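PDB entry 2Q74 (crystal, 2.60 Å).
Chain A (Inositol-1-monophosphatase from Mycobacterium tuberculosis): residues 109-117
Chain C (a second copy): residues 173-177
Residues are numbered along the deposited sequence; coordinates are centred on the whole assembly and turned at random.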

# COMPACT_ATOMS: atom_id res chain seq x y z
N THR A 109 -6.88 -7.91 7.77
CA THR A 109 -7.40 -7.53 9.07
C THR A 109 -6.47 -6.57 9.80
O THR A 109 -6.92 -5.71 10.56
CB THR A 109 -7.66 -8.78 9.98
OG1 THR A 109 -6.53 -9.64 9.94
CG2 THR A 109 -8.88 -9.55 9.52
N VAL A 110 -5.17 -6.72 9.60
CA VAL A 110 -4.23 -5.78 10.19
C VAL A 110 -4.50 -4.40 9.58
O VAL A 110 -4.55 -3.38 10.28
CB VAL A 110 -2.78 -6.22 9.95
CG1 VAL A 110 -1.82 -5.13 10.33
CG2 VAL A 110 -2.49 -7.45 10.75
N ASN A 111 -4.70 -4.37 8.28
CA ASN A 111 -4.95 -3.13 7.56
C ASN A 111 -6.22 -2.46 8.06
O ASN A 111 -6.22 -1.26 8.35
CB ASN A 111 -5.04 -3.41 6.06
CG ASN A 111 -3.68 -3.44 5.40
OD1 ASN A 111 -2.75 -2.88 5.94
ND2 ASN A 111 -3.55 -4.07 4.22
N PHE A 112 -7.29 -3.26 8.16
CA PHE A 112 -8.55 -2.82 8.74
C PHE A 112 -8.40 -2.16 10.13
O PHE A 112 -8.94 -1.08 10.39
CB PHE A 112 -9.48 -4.03 8.85
CG PHE A 112 -10.85 -3.70 9.37
CD1 PHE A 112 -11.85 -3.34 8.50
CD2 PHE A 112 -11.13 -3.80 10.71
CE1 PHE A 112 -13.12 -3.05 8.96
CE2 PHE A 112 -12.39 -3.50 11.20
CZ PHE A 112 -13.39 -3.13 10.32
N VAL A 113 -7.66 -2.80 11.02
CA VAL A 113 -7.47 -2.28 12.36
C VAL A 113 -6.69 -0.96 12.38
O VAL A 113 -6.95 -0.08 13.22
CB VAL A 113 -6.77 -3.34 13.27
CG1 VAL A 113 -6.33 -2.72 14.56
CG2 VAL A 113 -7.71 -4.49 13.57
N TYR A 114 -5.72 -0.83 11.48
CA TYR A 114 -4.86 0.36 11.44
C TYR A 114 -5.40 1.48 10.57
O TYR A 114 -4.92 2.59 10.63
CB TYR A 114 -3.46 -0.00 10.96
CG TYR A 114 -2.53 -0.55 12.04
CD1 TYR A 114 -2.59 -1.89 12.41
CD2 TYR A 114 -1.59 0.25 12.67
CE1 TYR A 114 -1.76 -2.41 13.38
CE2 TYR A 114 -0.74 -0.26 13.63
CZ TYR A 114 -0.85 -1.60 13.98
OH TYR A 114 -0.02 -2.18 14.89
N GLY A 115 -6.40 1.20 9.75
CA GLY A 115 -6.95 2.21 8.86
C GLY A 115 -6.15 2.37 7.57
O GLY A 115 -6.16 3.43 6.94
N ILE A 116 -5.42 1.33 7.18
CA ILE A 116 -4.74 1.35 5.90
C ILE A 116 -5.76 0.88 4.85
O ILE A 116 -6.25 -0.24 4.93
CB ILE A 116 -3.48 0.45 5.92
CG1 ILE A 116 -2.51 0.95 7.01
CG2 ILE A 116 -2.83 0.40 4.52
CD1 ILE A 116 -1.33 0.05 7.21
N PRO A 117 -6.10 1.74 3.86
CA PRO A 117 -7.16 1.42 2.91
C PRO A 117 -6.73 0.36 1.94
O PRO A 117 -6.52 0.63 0.76
CB PRO A 117 -7.38 2.74 2.17
CG PRO A 117 -6.08 3.40 2.26
CD PRO A 117 -5.55 3.08 3.62
N SER C 173 7.13 -6.24 19.12
CA SER C 173 6.49 -7.39 18.48
C SER C 173 5.03 -7.09 18.10
O SER C 173 4.36 -7.88 17.43
CB SER C 173 6.50 -8.58 19.43
OG SER C 173 5.70 -8.29 20.55
N MET C 174 4.56 -5.94 18.58
CA MET C 174 3.19 -5.49 18.33
C MET C 174 3.15 -4.38 17.29
O MET C 174 2.09 -3.88 16.96
CB MET C 174 2.60 -4.99 19.66
CG MET C 174 2.29 -6.11 20.63
SD MET C 174 0.74 -6.92 20.14
CE MET C 174 1.25 -8.21 18.98
N ALA C 175 4.32 -4.00 16.79
CA ALA C 175 4.45 -2.80 15.97
C ALA C 175 4.34 -3.17 14.49
O ALA C 175 4.86 -4.22 14.05
CB ALA C 175 5.76 -2.07 16.26
N LEU C 176 3.62 -2.33 13.75
CA LEU C 176 3.55 -2.44 12.30
C LEU C 176 4.61 -1.52 11.69
O LEU C 176 4.56 -0.28 11.84
CB LEU C 176 2.15 -2.07 11.82
CG LEU C 176 1.85 -2.23 10.33
CD1 LEU C 176 2.00 -3.65 9.87
CD2 LEU C 176 0.43 -1.71 10.12
N LEU C 177 5.57 -2.13 10.99
CA LEU C 177 6.72 -1.39 10.49
C LEU C 177 6.64 -1.19 8.99
O LEU C 177 6.37 -2.13 8.25
CB LEU C 177 7.99 -2.16 10.84
CG LEU C 177 9.32 -1.54 10.38
CD1 LEU C 177 9.66 -0.25 11.17
CD2 LEU C 177 10.42 -2.59 10.49

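Contact between a chain A helix end (residues 109-114, then a loop) and a short chain C segment entering a strand, in two copies of inositol-1-monophosphatase. The two stretches bury 194 Å² together and share no hydrogen bond; packing around one leucine holds them. C:Ser173, in the 3-10 segment, stays out of reach. C:Met174 sets its CA-to-CB bond sideways, and its CB stays 6.1 Å from A:Tyr114 OH; its closest atom to the chain A stretch is the backbone O, 3.4 Å from A:Tyr114 OH. The angle is too poor for a hydrogen bond, and the hydroxyl is satisfied elsewhere in the structure. C:Ala175 points its CB away and adds almost nothing to the buried area. At C:Leu176, where the strand begins, the CA-to-CB bond points toward the chain A stretch, with chi1 t and chi2 p, and 91 Å² of the residue is covered. Its CD2 lies over one face of the A:Tyr114 ring, 3.6 Å from the ring centroid and only 8° off the normal, a CH-pi contact that suits a methyl group set against a flat aromatic surface. The same CD2 meets A:Ile116 CD1 at 3.8 Å and A:Val110 CG1 at 4.1 Å, so one methyl touches three apolar side chains. A:Val110 and A:Tyr114 stand one helical turn apart, joined by the backbone hydrogen bond from A:Tyr114 N to A:Val110 O (3.1 Å), and both direct CB toward chain C. A:Gly115 then leaves the helix with positive phi (83°), where a CB would jam against the preceding carbonyl O; the backbone of A:Ile116 is still tied back, its N hydrogen-bonded to A:Asn111 O at 3.0 Å, and its side chain (chi1 m, chi2 t) carries CD1 to the leucine. C:Leu177, next along the strand, is buried but takes no part, its CB 9.0 Å from A:Tyr114 OH at the nearest.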